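Side-chain contacts in toll-receptor-related 2 (Hydra vulgaris, PDB 4W8H), which probably relays signals inside the cell as a Toll-related transmembrane receptor, through the TIR domain described here: residues A[16-21]-A[90-95]; A[26-31]-A[37-42]; A[54-59]-A[83-88]; A[105-110]-A[120-125]. All coordinates share one frame; numbering follows the deposited sequence. Where two conformers were deposited one is given.

Interaction 1: residues A[16-21]-A[90-95]; sequences REWVIN and ILYRPC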
loop_
_atom_site.group_PDB
_atom_site.type_symbol
_atom_site.label_atom_id
_atom_site.label_comp_id
_atom_site.label_asym_id
_atom_site.label_seq_id
_atom_site.Cartn_x
_atom_site.Cartn_y
_atom_site.Cartn_z
ATOM N N ARG A 16 -1.300 11.983 -1.017
ATOM C CA ARG A 16 -0.041 11.942 -1.743
ATOM C C ARG A 16 1.131 12.516 -0.992
ATOM O O ARG A 16 2.248 12.021 -1.156
ATOM C CB ARG A 16 -0.179 12.632 -3.095
ATOM C CG ARG A 16 0.945 12.328 -4.084
ATOM C CD ARG A 16 0.541 12.686 -5.496
ATOM N NE ARG A 16 0.376 14.119 -5.641
ATOM C CZ ARG A 16 0.016 14.724 -6.768
ATOM N NH1 ARG A 16 -0.244 14.025 -7.865
ATOM N NH2 ARG A 16 -0.100 16.031 -6.778
ATOM N N GLU A 17 0.911 13.607 -0.257
ATOM C CA GLU A 17 2.044 14.243 0.423
ATOM C C GLU A 17 2.786 13.255 1.331
ATOM O O GLU A 17 4.012 13.076 1.207
ATOM C CB GLU A 17 1.616 15.500 1.198
ATOM C CG GLU A 17 2.771 16.332 1.765
ATOM C CD GLU A 17 2.296 17.596 2.558
ATOM O OE1 GLU A 17 1.081 17.727 2.804
ATOM O OE2 GLU A 17 3.128 18.456 2.920
ATOM N N TRP A 18 2.058 12.612 2.252
ATOM C CA TRP A 18 2.681 11.655 3.180
ATOM C C TRP A 18 3.141 10.434 2.408
ATOM O O TRP A 18 4.230 9.913 2.622
ATOM C CB TRP A 18 1.697 11.251 4.274
ATOM C CG TRP A 18 2.263 10.352 5.314
ATOM C CD1 TRP A 18 2.911 10.726 6.464
ATOM C CD2 TRP A 18 2.182 8.940 5.339
ATOM N NE1 TRP A 18 3.256 9.624 7.187
ATOM C CE2 TRP A 18 2.799 8.509 6.539
ATOM C CE3 TRP A 18 1.616 7.982 4.489
ATOM C CZ2 TRP A 18 2.894 7.148 6.892
ATOM C CZ3 TRP A 18 1.684 6.622 4.855
ATOM C CH2 TRP A 18 2.347 6.222 6.038
ATOM N N VAL A 19 2.345 9.970 1.455
ATOM C CA VAL A 19 2.720 8.754 0.740
ATOM C C VAL A 19 4.011 8.921 -0.020
ATOM O O VAL A 19 4.887 8.056 0.066
ATOM C CB VAL A 19 1.568 8.247 -0.153
ATOM C CG1 VAL A 19 2.112 7.118 -1.088
ATOM C CG2 VAL A 19 0.426 7.755 0.717
ATOM N N ILE A 20 4.163 10.012 -0.763
ATOM C CA ILE A 20 5.349 10.152 -1.576
ATOM C C ILE A 20 6.533 10.627 -0.732
ATOM O O ILE A 20 7.644 10.067 -0.817
ATOM C CB ILE A 20 5.106 11.106 -2.733
ATOM C CG1 ILE A 20 4.011 10.549 -3.650
ATOM C CG2 ILE A 20 6.408 11.346 -3.504
ATOM C CD1 ILE A 20 4.391 9.290 -4.367
ATOM N N ASN A 21 6.319 11.658 0.089
ATOM C CA ASN A 21 7.446 12.266 0.779
ATOM C C ASN A 21 7.891 11.545 2.008
ATOM O O ASN A 21 9.045 11.741 2.430
ATOM C CB ASN A 21 7.123 13.730 1.121
ATOM C CG ASN A 21 6.832 14.546 -0.097
ATOM O OD1 ASN A 21 5.765 15.135 -0.222
ATOM N ND2 ASN A 21 7.759 14.543 -1.033
ATOM N N ILE A 90 -2.128 -0.221 6.039
ATOM C CA ILE A 90 -1.701 0.841 6.931
ATOM C C ILE A 90 -2.903 1.704 7.252
ATOM O O ILE A 90 -3.575 2.209 6.334
ATOM C CB ILE A 90 -0.634 1.731 6.291
ATOM C CG1 ILE A 90 0.656 0.925 6.080
ATOM C CG2 ILE A 90 -0.359 2.964 7.203
ATOM C CD1 ILE A 90 1.696 1.658 5.268
ATOM N N LEU A 91 -3.201 1.906 8.542
ATOM C CA LEU A 91 -4.213 2.898 8.913
ATOM C C LEU A 91 -3.517 4.226 9.036
ATOM O O LEU A 91 -2.860 4.504 10.047
ATOM C CB LEU A 91 -4.965 2.530 10.189
ATOM C CG LEU A 91 -6.168 3.427 10.516
ATOM C CD1 LEU A 91 -7.323 3.237 9.571
ATOM C CD2 LEU A 91 -6.619 3.212 11.950
ATOM N N TYR A 92 -3.618 5.027 7.984
ATOM C CA TYR A 92 -2.911 6.305 7.908
ATOM C C TYR A 92 -3.739 7.399 8.579
ATOM O O TYR A 92 -3.197 8.226 9.301
ATOM C CB TYR A 92 -2.551 6.632 6.443
ATOM C CG TYR A 92 -2.088 8.049 6.245
ATOM C CD1 TYR A 92 -1.060 8.596 7.001
ATOM C CD2 TYR A 92 -2.747 8.873 5.336
ATOM C CE1 TYR A 92 -0.700 9.948 6.832
ATOM C CE2 TYR A 92 -2.387 10.202 5.160
ATOM C CZ TYR A 92 -1.402 10.740 5.941
ATOM O OH TYR A 92 -1.099 12.056 5.752
ATOM N N ARG A 93 -5.016 7.452 8.252
ATOM C CA ARG A 93 -5.961 8.372 8.889
ATOM C C ARG A 93 -7.173 7.589 9.362
ATOM O O ARG A 93 -7.596 6.696 8.656
ATOM C CB ARG A 93 -6.381 9.465 7.918
ATOM C CG ARG A 93 -5.276 10.444 7.558
ATOM C CD ARG A 93 -5.553 11.099 6.169
ATOM N NE ARG A 93 -6.835 11.749 6.149
ATOM C CZ ARG A 93 -7.618 11.925 5.094
ATOM N NH1 ARG A 93 -7.289 11.451 3.879
ATOM N NH2 ARG A 93 -8.764 12.573 5.292
ATOM N N PRO A 94 -7.754 7.946 10.527
ATOM C CA PRO A 94 -8.926 7.208 11.017
ATOM C C PRO A 94 -10.071 7.250 10.015
ATOM O O PRO A 94 -10.303 8.248 9.335
ATOM C CB PRO A 94 -9.320 7.960 12.296
ATOM C CG PRO A 94 -8.033 8.616 12.746
ATOM C CD PRO A 94 -7.381 9.046 11.439
ATOM N N CYS A 95 -10.769 6.132 9.893
ATOM C CA CYS A 95 -11.822 6.003 8.893
ATOM C C CYS A 95 -12.675 4.791 9.220
ATOM O O CYS A 95 -12.299 3.938 10.017
ATOM C CB CYS A 95 -11.250 5.891 7.482
ATOM S SG CYS A 95 -10.115 4.545 7.230
HETATM O O HOH W 1 -0.847 13.551 3.235
#
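W18 and Y92 mark the closest approach of the two backbones, their CA atoms 9.1 Å apart: 16-21 is part of helix 16-29, while segment 90-95 runs off the end of strand 87-91 into a loop. Both side chains start out toward the other segment and pass alongside one another, head to tail, in an offset stack. The six-membered ring of W18 and the phenol ring have centroids 4.4 Å apart and planes at 20°. With CG anti to the backbone N (chi1 168°), Y92 lays CE1 over the indole face, 3.4 Å from W18 CG. Its OH reaches past the ring to W18 CB at 3.3 Å, and one water links Y92 OH to W18 N. R93 CG lies against the other phenol face. I90 CG2 touches the far end of the indole, 4.4 Å from W18 CH2. W109 also meets the W18 ring, while I90 and Y92 rest on I62 and V64, which places this first part of the helix beside the C-terminal ends of strands 58-65 and 87-91.

Interaction 2: residues A[26-31]-A[37-42]; sequences KLERAG and NIRDDT. Unlike the reference sequence in segment 26-31: K26 (reference Glu), L27 (reference Val).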
loop_
_atom_site.group_PDB
_atom_site.type_symbol
_atom_site.label_atom_id
_atom_site.label_comp_id
_atom_site.label_asym_id
_atom_site.label_seq_id
_atom_site.Cartn_x
_atom_site.Cartn_y
_atom_site.Cartn_z
ATOM N N LYS A 26 11.045 6.777 2.552
ATOM C CA LYS A 26 11.690 5.892 3.515
ATOM C C LYS A 26 11.895 4.491 2.978
ATOM O O LYS A 26 12.933 3.858 3.251
ATOM C CB LYS A 26 10.916 5.887 4.805
ATOM C CG LYS A 26 11.216 7.145 5.620
ATOM C CD LYS A 26 10.686 7.070 7.006
ATOM C CE LYS A 26 11.284 5.945 7.849
ATOM N NZ LYS A 26 12.761 5.866 7.893
ATOM N N LEU A 27 10.911 3.977 2.235
ATOM C CA LEU A 27 11.065 2.649 1.663
ATOM C C LEU A 27 12.266 2.592 0.744
ATOM O O LEU A 27 13.096 1.682 0.843
ATOM C CB LEU A 27 9.789 2.257 0.909
ATOM C CG LEU A 27 8.563 1.893 1.744
ATOM C CD1 LEU A 27 7.303 1.937 0.866
ATOM C CD2 LEU A 27 8.687 0.532 2.398
ATOM N N GLU A 28 12.397 3.575 -0.137
ATOM C CA GLU A 28 13.467 3.569 -1.123
ATOM C C GLU A 28 14.821 3.760 -0.441
ATOM O O GLU A 28 15.817 3.133 -0.825
ATOM C CB GLU A 28 13.168 4.578 -2.236
ATOM C CG GLU A 28 11.963 4.125 -3.097
ATOM C CD GLU A 28 11.757 4.946 -4.334
ATOM O OE1 GLU A 28 12.053 6.155 -4.342
ATOM O OE2 GLU A 28 11.267 4.351 -5.309
ATOM N N ARG A 29 14.855 4.589 0.598
ATOM C CA ARG A 29 16.131 4.760 1.349
ATOM C C ARG A 29 16.574 3.462 2.018
ATOM O O ARG A 29 17.764 3.216 2.195
ATOM C CB ARG A 29 15.993 5.879 2.368
ATOM C CG ARG A 29 16.059 7.249 1.711
ATOM C CD ARG A 29 15.692 8.360 2.659
ATOM N NE ARG A 29 16.659 8.478 3.742
ATOM C CZ ARG A 29 17.720 9.285 3.736
ATOM N NH1 ARG A 29 17.950 10.068 2.694
ATOM N NH2 ARG A 29 18.545 9.317 4.783
ATOM N N ALA A 30 15.587 2.647 2.398
ATOM C CA ALA A 30 15.823 1.364 3.062
ATOM C C ALA A 30 16.147 0.245 2.062
ATOM O O ALA A 30 16.284 -0.912 2.470
ATOM C CB ALA A 30 14.597 0.972 3.924
ATOM N N GLY A 31 16.279 0.589 0.776
ATOM C CA GLY A 31 16.571 -0.385 -0.243
ATOM C C GLY A 31 15.414 -1.212 -0.738
ATOM O O GLY A 31 15.606 -2.220 -1.422
ATOM N N ASN A 37 2.651 4.870 -8.687
ATOM C CA ASN A 37 1.943 5.215 -9.895
ATOM C C ASN A 37 2.483 6.424 -10.617
ATOM O O ASN A 37 2.611 6.374 -11.848
ATOM C CB ASN A 37 0.447 5.382 -9.659
ATOM C CG ASN A 37 0.101 6.309 -8.502
ATOM O OD1 ASN A 37 0.959 6.964 -7.862
ATOM N ND2 ASN A 37 -1.183 6.347 -8.210
ATOM N N ILE A 38 2.802 7.500 -9.894
ATOM C CA ILE A 38 3.136 8.758 -10.551
ATOM C C ILE A 38 4.456 8.667 -11.255
ATOM O O ILE A 38 4.736 9.547 -12.059
ATOM C CB ILE A 38 3.106 9.969 -9.593
ATOM C CG1 ILE A 38 4.153 9.841 -8.495
ATOM C CG2 ILE A 38 1.702 10.166 -8.983
ATOM C CD1 ILE A 38 4.317 11.160 -7.714
ATOM N N ARG A 39 5.248 7.638 -10.982
ATOM C CA ARG A 39 6.486 7.364 -11.713
ATOM C C ARG A 39 6.333 6.187 -12.677
ATOM O O ARG A 39 6.828 6.245 -13.810
ATOM C CB ARG A 39 7.611 7.054 -10.737
ATOM C CG ARG A 39 8.971 6.835 -11.405
ATOM C CD ARG A 39 10.028 6.505 -10.384
ATOM N NE ARG A 39 9.619 5.278 -9.734
ATOM C CZ ARG A 39 9.924 4.920 -8.491
ATOM N NH1 ARG A 39 10.711 5.687 -7.731
ATOM N NH2 ARG A 39 9.426 3.779 -8.016
ATOM N N ASP A 40 5.722 5.103 -12.223
ATOM C CA ASP A 40 5.810 3.819 -12.894
ATOM C C ASP A 40 4.618 3.433 -13.770
ATOM O O ASP A 40 4.705 2.469 -14.509
ATOM C CB ASP A 40 6.090 2.720 -11.851
ATOM C CG ASP A 40 7.374 2.985 -11.057
ATOM O OD1 ASP A 40 8.389 3.312 -11.709
ATOM O OD2 ASP A 40 7.351 2.878 -9.811
ATOM N N ASP A 41 3.499 4.153 -13.675
ATOM C CA ASP A 41 2.355 3.834 -14.525
ATOM C C ASP A 41 2.745 4.114 -15.964
ATOM O O ASP A 41 3.532 5.003 -16.270
ATOM C CB ASP A 41 1.119 4.686 -14.204
ATOM C CG ASP A 41 0.269 4.132 -13.098
ATOM O OD1 ASP A 41 0.590 3.075 -12.520
ATOM O OD2 ASP A 41 -0.736 4.810 -12.726
ATOM N N THR A 42 2.141 3.369 -16.878
ATOM C CA THR A 42 2.316 3.567 -18.321
ATOM C C THR A 42 1.205 4.476 -18.855
ATOM O O THR A 42 0.038 4.120 -18.844
ATOM C CB THR A 42 2.287 2.210 -19.056
ATOM O OG1 THR A 42 3.366 1.389 -18.590
ATOM C CG2 THR A 42 2.404 2.380 -20.544
#
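E28 and R39 reach for each other from opposite directions, spanning 13.2 Å between their CA atoms, and end with carboxylate and guanidinium nearly coplanar (16° between planes). R39 leaves the backbone with CG anti to N and runs extended before bending at chi3. R39 NH1 then donates to the syn lone pair of E28 OE2 at 2.8 Å, almost straight at 162°; R39 NH2 adds a weak, bent bond to the same oxygen at 3.3 Å. This joins the last turn of helix 16-29, which closes in a Schellman motif at G31, to short helix 37-40, with strand 34-35 between them. In TIR domains the segment after this second strand generally corresponds to the BB loop. D40, whose OD2 also accepts from V36 N, takes another edge of the guanidinium side-on, R39 NE to D40 OD1 at 3.0 Å and R39 NH2 to D40 OD2 at 2.9 Å. With an alanine in place of E28, NH1 of R39 would probably be left without its acidic mate and the arginine held from the D40 side.

Interaction 3: residues A[54-59]-A[83-88]; sequences AIENSN and LSHQII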
loop_
_atom_site.group_PDB
_atom_site.type_symbol
_atom_site.label_atom_id
_atom_site.label_comp_id
_atom_site.label_asym_id
_atom_site.label_seq_id
_atom_site.Cartn_x
_atom_site.Cartn_y
_atom_site.Cartn_z
ATOM N N ALA A 54 1.142 -3.232 -11.594
ATOM C CA ALA A 54 1.661 -2.940 -10.271
ATOM C C ALA A 54 1.470 -4.113 -9.343
ATOM O O ALA A 54 2.375 -4.448 -8.575
ATOM C CB ALA A 54 0.964 -1.704 -9.720
ATOM N N ILE A 55 0.300 -4.743 -9.361
ATOM C CA ILE A 55 0.045 -5.851 -8.432
ATOM C C ILE A 55 0.871 -7.072 -8.788
ATOM O O ILE A 55 1.504 -7.670 -7.935
ATOM C CB ILE A 55 -1.435 -6.213 -8.371
ATOM C CG1 ILE A 55 -2.251 -5.100 -7.730
ATOM C CG2 ILE A 55 -1.647 -7.538 -7.631
ATOM C CD1 ILE A 55 -3.738 -5.365 -7.761
ATOM N N GLU A 56 0.869 -7.464 -10.054
ATOM C CA GLU A 56 1.496 -8.729 -10.429
ATOM C C GLU A 56 3.016 -8.651 -10.461
ATOM O O GLU A 56 3.671 -9.693 -10.442
ATOM C CB GLU A 56 0.969 -9.220 -11.772
ATOM C CG GLU A 56 -0.533 -9.501 -11.753
ATOM C CD GLU A 56 -0.932 -10.574 -10.755
ATOM O OE1 GLU A 56 -0.228 -11.591 -10.648
ATOM O OE2 GLU A 56 -1.939 -10.379 -10.033
ATOM N N ASN A 57 3.584 -7.453 -10.567
ATOM C CA ASN A 57 5.014 -7.309 -10.540
ATOM C C ASN A 57 5.597 -6.896 -9.185
ATOM O O ASN A 57 6.776 -6.549 -9.102
ATOM C CB ASN A 57 5.425 -6.338 -11.609
ATOM C CG ASN A 57 5.268 -6.941 -12.989
ATOM O OD1 ASN A 57 5.933 -7.950 -13.316
ATOM N ND2 ASN A 57 4.402 -6.365 -13.800
ATOM N N SER A 58 4.788 -6.999 -8.150
ATOM C CA SER A 58 5.175 -6.668 -6.781
ATOM C C SER A 58 4.882 -7.845 -5.862
ATOM O O SER A 58 3.908 -8.537 -6.060
ATOM C CB SER A 58 4.367 -5.446 -6.314
ATOM O OG SER A 58 4.640 -4.283 -7.090
ATOM N N ASN A 59 5.687 -8.008 -4.819
ATOM C CA ASN A 59 5.444 -9.087 -3.895
ATOM C C ASN A 59 4.220 -8.848 -3.062
ATOM O O ASN A 59 3.504 -9.779 -2.768
ATOM C CB ASN A 59 6.637 -9.305 -2.971
ATOM C CG ASN A 59 7.840 -9.838 -3.686
ATOM O OD1 ASN A 59 7.724 -10.606 -4.655
ATOM N ND2 ASN A 59 9.027 -9.466 -3.203
ATOM N N LEU A 83 -6.663 -8.433 -2.561
ATOM C CA LEU A 83 -7.110 -9.454 -1.622
ATOM C C LEU A 83 -6.804 -10.869 -2.118
ATOM O O LEU A 83 -6.743 -11.801 -1.339
ATOM C CB LEU A 83 -8.587 -9.326 -1.373
ATOM C CG LEU A 83 -9.033 -8.064 -0.631
ATOM C CD1 LEU A 83 -10.555 -8.052 -0.600
ATOM C CD2 LEU A 83 -8.430 -8.001 0.794
ATOM N N SER A 84 -6.611 -11.014 -3.415
ATOM C CA SER A 84 -6.234 -12.329 -3.961
ATOM C C SER A 84 -4.727 -12.577 -3.944
ATOM O O SER A 84 -4.236 -13.619 -4.402
ATOM C CB SER A 84 -6.846 -12.510 -5.362
ATOM O OG SER A 84 -6.214 -11.745 -6.373
ATOM N N HIS A 85 -4.002 -11.614 -3.386
ATOM C CA HIS A 85 -2.586 -11.729 -3.222
ATOM C C HIS A 85 -2.266 -11.368 -1.788
ATOM O O HIS A 85 -2.989 -11.736 -0.869
ATOM C CB HIS A 85 -1.906 -10.801 -4.215
ATOM C CG HIS A 85 -2.030 -11.254 -5.623
ATOM N ND1 HIS A 85 -1.539 -12.464 -6.053
ATOM C CD2 HIS A 85 -2.563 -10.652 -6.706
ATOM C CE1 HIS A 85 -1.786 -12.603 -7.342
ATOM N NE2 HIS A 85 -2.395 -11.510 -7.766
ATOM N N GLN A 86 -1.231 -10.589 -1.580
ATOM C CA GLN A 86 -0.857 -10.213 -0.226
ATOM C C GLN A 86 -0.892 -8.719 -0.116
ATOM O O GLN A 86 -0.399 -8.017 -1.016
ATOM C CB GLN A 86 0.541 -10.695 0.062
ATOM C CG GLN A 86 0.770 -12.177 -0.118
ATOM C CD GLN A 86 2.171 -12.505 0.247
ATOM O OE1 GLN A 86 2.537 -12.495 1.426
ATOM N NE2 GLN A 86 2.995 -12.815 -0.770
ATOM N N ILE A 87 -1.502 -8.247 0.971
ATOM C CA ILE A 87 -1.533 -6.812 1.227
ATOM C C ILE A 87 -0.961 -6.502 2.607
ATOM O O ILE A 87 -0.955 -7.370 3.496
ATOM C CB ILE A 87 -2.931 -6.204 1.073
ATOM C CG1 ILE A 87 -3.916 -6.761 2.089
ATOM C CG2 ILE A 87 -3.497 -6.395 -0.344
ATOM C CD1 ILE A 87 -5.238 -5.953 2.145
ATOM N N ILE A 88 -0.486 -5.268 2.738
ATOM C CA ILE A 88 -0.058 -4.702 4.017
ATOM C C ILE A 88 -0.904 -3.478 4.267
ATOM O O ILE A 88 -0.657 -2.431 3.663
ATOM C CB ILE A 88 1.430 -4.306 3.993
ATOM C CG1 ILE A 88 2.314 -5.503 3.684
ATOM C CG2 ILE A 88 1.797 -3.686 5.338
ATOM C CD1 ILE A 88 3.738 -5.129 3.441
#
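E56 and H85 each carry CG anti to the carbonyl carbon, and E56 then folds back at chi2 (-61°), which swings its carboxylate off the helix flank to the imidazole. The two side chains cross at about a right angle. H85 NE2 donates to E56 OE2 at 2.6 Å; the oxygen is met on its syn side but lies tilted from the ring plane, and the N-H...O angle is only 131°, so the bond is short yet bent. Carboxylate and ring planes stand 57° apart. I55, one residue earlier on the helix, meets the ring obliquely: its CG2, anti to the backbone N, sits 3.4 Å from H85 CD2. A glutamine in place of E56, without the negative charge facing NE2, would probably leave the imidazole less firmly fixed in rotation. Farther along, Q86 lies beside N59, its NE2 3.7 Å from N59 O, while its OE1 bonds to R60 NE and to the backbone of a bound peptide. The contact joins the end of helix 47-56 to the loop between helix 73-82 and strand 87-91, at the entry to the beta-alpha-beta unit begun by strand 58-65, whose T61 also touches I55.

Interaction 4: residues A[105-110]-A[120-125]; sequences TYLDWC and RNLFRD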
loop_
_atom_site.group_PDB
_atom_site.type_symbol
_atom_site.label_atom_id
_atom_site.label_comp_id
_atom_site.label_asym_id
_atom_site.label_seq_id
_atom_site.Cartn_x
_atom_site.Cartn_y
_atom_site.Cartn_z
ATOM N N THR A 105 -5.352 -7.656 10.475
ATOM C CA THR A 105 -4.400 -6.872 11.239
ATOM C C THR A 105 -3.765 -5.828 10.365
ATOM O O THR A 105 -3.351 -6.110 9.242
ATOM C CB THR A 105 -3.321 -7.837 11.774
ATOM O OG1 THR A 105 -3.938 -8.851 12.575
ATOM C CG2 THR A 105 -2.248 -7.067 12.559
ATOM N N TYR A 106 -3.636 -4.607 10.893
ATOM C CA TYR A 106 -3.041 -3.530 10.151
ATOM C C TYR A 106 -1.939 -2.846 10.973
ATOM O O TYR A 106 -1.852 -3.000 12.201
ATOM C CB TYR A 106 -4.096 -2.491 9.714
ATOM C CG TYR A 106 -4.986 -1.898 10.776
ATOM C CD1 TYR A 106 -4.553 -0.907 11.633
ATOM C CD2 TYR A 106 -6.307 -2.292 10.861
ATOM C CE1 TYR A 106 -5.397 -0.376 12.589
ATOM C CE2 TYR A 106 -7.178 -1.748 11.786
ATOM C CZ TYR A 106 -6.704 -0.783 12.659
ATOM O OH TYR A 106 -7.563 -0.229 13.586
ATOM N N LEU A 107 -1.096 -2.088 10.287
ATOM C CA LEU A 107 -0.124 -1.208 10.925
ATOM C C LEU A 107 -0.809 0.129 11.200
ATOM O O LEU A 107 -1.228 0.814 10.267
ATOM C CB LEU A 107 1.104 -0.993 10.035
ATOM C CG LEU A 107 1.822 -2.261 9.657
ATOM C CD1 LEU A 107 2.931 -1.945 8.684
ATOM C CD2 LEU A 107 2.343 -3.020 10.857
ATOM N N ASP A 108 -0.867 0.518 12.467
ATOM C CA ASP A 108 -1.690 1.645 12.855
ATOM C C ASP A 108 -0.822 2.890 13.020
ATOM O O ASP A 108 -0.276 3.127 14.099
ATOM C CB ASP A 108 -2.415 1.349 14.168
ATOM C CG ASP A 108 -3.470 2.400 14.504
ATOM O OD1 ASP A 108 -3.510 3.463 13.837
ATOM O OD2 ASP A 108 -4.264 2.163 15.445
ATOM N N TRP A 109 -0.723 3.711 11.988
ATOM C CA TRP A 109 0.062 4.958 12.060
ATOM C C TRP A 109 -0.602 5.939 13.003
ATOM O O TRP A 109 0.070 6.789 13.607
ATOM C CB TRP A 109 0.187 5.565 10.658
ATOM C CG TRP A 109 0.828 6.922 10.632
ATOM C CD1 TRP A 109 0.210 8.099 10.529
ATOM C CD2 TRP A 109 2.231 7.200 10.683
ATOM N NE1 TRP A 109 1.120 9.127 10.541
ATOM C CE2 TRP A 109 2.369 8.588 10.625
ATOM C CE3 TRP A 109 3.370 6.411 10.778
ATOM C CZ2 TRP A 109 3.604 9.210 10.654
ATOM C CZ3 TRP A 109 4.591 7.014 10.815
ATOM C CH2 TRP A 109 4.707 8.410 10.753
ATOM N N CYS A 110 -1.898 5.847 13.186
ATOM C CA CYS A 110 -2.622 6.786 14.018
ATOM C C CYS A 110 -2.356 6.592 15.493
ATOM O O CYS A 110 -2.598 7.520 16.291
ATOM C CB CYS A 110 -4.113 6.626 13.767
ATOM S SG CYS A 110 -4.626 6.941 12.110
ATOM N N ARG A 120 9.872 -0.209 11.759
ATOM C CA ARG A 120 10.445 -1.522 12.027
ATOM C C ARG A 120 9.488 -2.623 11.569
ATOM O O ARG A 120 9.876 -3.586 10.925
ATOM C CB ARG A 120 10.735 -1.662 13.525
ATOM C CG ARG A 120 11.261 -3.015 13.966
ATOM C CD ARG A 120 11.158 -3.132 15.505
ATOM N NE ARG A 120 9.774 -3.305 15.977
ATOM C CZ ARG A 120 9.421 -3.466 17.256
ATOM N NH1 ARG A 120 8.144 -3.620 17.567
ATOM N NH2 ARG A 120 10.325 -3.482 18.233
ATOM N N ASN A 121 8.238 -2.484 11.956
ATOM C CA ASN A 121 7.258 -3.506 11.616
ATOM C C ASN A 121 6.992 -3.581 10.116
ATOM O O ASN A 121 6.907 -4.668 9.540
ATOM C CB ASN A 121 5.935 -3.247 12.351
ATOM C CG ASN A 121 6.034 -3.475 13.856
ATOM O OD1 ASN A 121 6.998 -4.052 14.366
ATOM N ND2 ASN A 121 5.025 -3.003 14.566
ATOM N N LEU A 122 6.866 -2.426 9.485
ATOM C CA LEU A 122 6.624 -2.382 8.056
ATOM C C LEU A 122 7.786 -3.030 7.298
ATOM O O LEU A 122 7.593 -3.906 6.442
ATOM C CB LEU A 122 6.440 -0.930 7.621
ATOM C CG LEU A 122 6.218 -0.712 6.131
ATOM C CD1 LEU A 122 4.957 -1.461 5.607
ATOM C CD2 LEU A 122 6.068 0.758 5.804
ATOM N N PHE A 123 9.004 -2.597 7.601
ATOM C CA PHE A 123 10.141 -3.094 6.849
ATOM C C PHE A 123 10.330 -4.587 7.108
ATOM O O PHE A 123 10.708 -5.337 6.213
ATOM C CB PHE A 123 11.419 -2.347 7.225
ATOM C CG PHE A 123 11.447 -0.896 6.845
ATOM C CD1 PHE A 123 10.527 -0.314 5.996
ATOM C CD2 PHE A 123 12.351 -0.084 7.458
ATOM C CE1 PHE A 123 10.561 1.026 5.704
ATOM C CE2 PHE A 123 12.404 1.266 7.167
ATOM C CZ PHE A 123 11.501 1.826 6.295
ATOM N N ARG A 124 10.087 -5.053 8.321
ATOM C CA ARG A 124 10.233 -6.469 8.646
ATOM C C ARG A 124 9.281 -7.320 7.813
ATOM O O ARG A 124 9.642 -8.400 7.332
ATOM C CB ARG A 124 9.989 -6.665 10.145
ATOM C CG ARG A 124 10.203 -8.070 10.639
ATOM C CD ARG A 124 9.667 -8.197 12.040
ATOM N NE ARG A 124 10.451 -7.458 13.025
ATOM C CZ ARG A 124 9.966 -6.600 13.926
ATOM N NH1 ARG A 124 10.817 -6.050 14.765
ATOM N NH2 ARG A 124 8.668 -6.305 14.028
ATOM N N ASP A 125 8.053 -6.848 7.662
ATOM C CA ASP A 125 7.103 -7.627 6.897
ATOM C C ASP A 125 7.495 -7.705 5.434
ATOM O O ASP A 125 7.399 -8.775 4.787
ATOM C CB ASP A 125 5.669 -7.138 7.004
ATOM C CG ASP A 125 4.701 -8.138 6.398
ATOM O OD1 ASP A 125 4.585 -9.245 6.943
ATOM O OD2 ASP A 125 4.112 -7.865 5.359
#
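L107, on outermost strand 107-108 of the parallel sheet in this flavodoxin-like TIR fold, meets L122 and N121 of C-terminal helix 115-127, which packs across the sheet face. The nearest backbone pair is L107 and L122, with CA atoms 7.4 Å apart. The side chain of L107 points at the helix and straddles its surface with its two methyl branches. L107 CD1 meets L122 CD1 at 3.7 Å and lies 3.8 Å from L122 CA, while L107 CD2 is 3.9 Å from N121 CB. The leucines cross at about a right angle. L122 sets CG anti to the backbone N (chi1 178°), which brings its CD1 to L107, while the side chain also reaches L23 of helix 16-29. N121 offers only its CB to the leucine; its OD1 faces R120 and R124, bonds that are less certain because both arginines were modelled in two conformers. D125, a turn on, sits against I88 of strand 87-91. Across the two segments the contact is therefore apolar: methyl groups meet methyl, methylene and alpha carbons, so between these two segments the fit rests on van der Waals packing, without a directional bond.

How the interactions relate
Interactions 1 and 4 lie side by side, centres about 13 Å apart: strands 87-91 and 107-108 pair through L91 N to L107 O (2.8 Å) and L91 O to W109 N (3.0 Å), and W18 NE1 lies 3.5 Å from W109 CZ2. Interaction 2 reaches interaction 1 along helix 16-29, where I20 CD1 meets I38 CD1 at 3.8 Å, and reaches interaction 4 through L27 CD2 against F123 CE1, also 3.8 Å. Interaction 3 sits across the chain's centre from interaction 1, about 19 Å between centres, at the other end of strand 87-91. I88 ties it to interaction 4, with I88 CG2 3.9 Å from L107 CD1. The bound peptide is held nearby, by Q86 and D125.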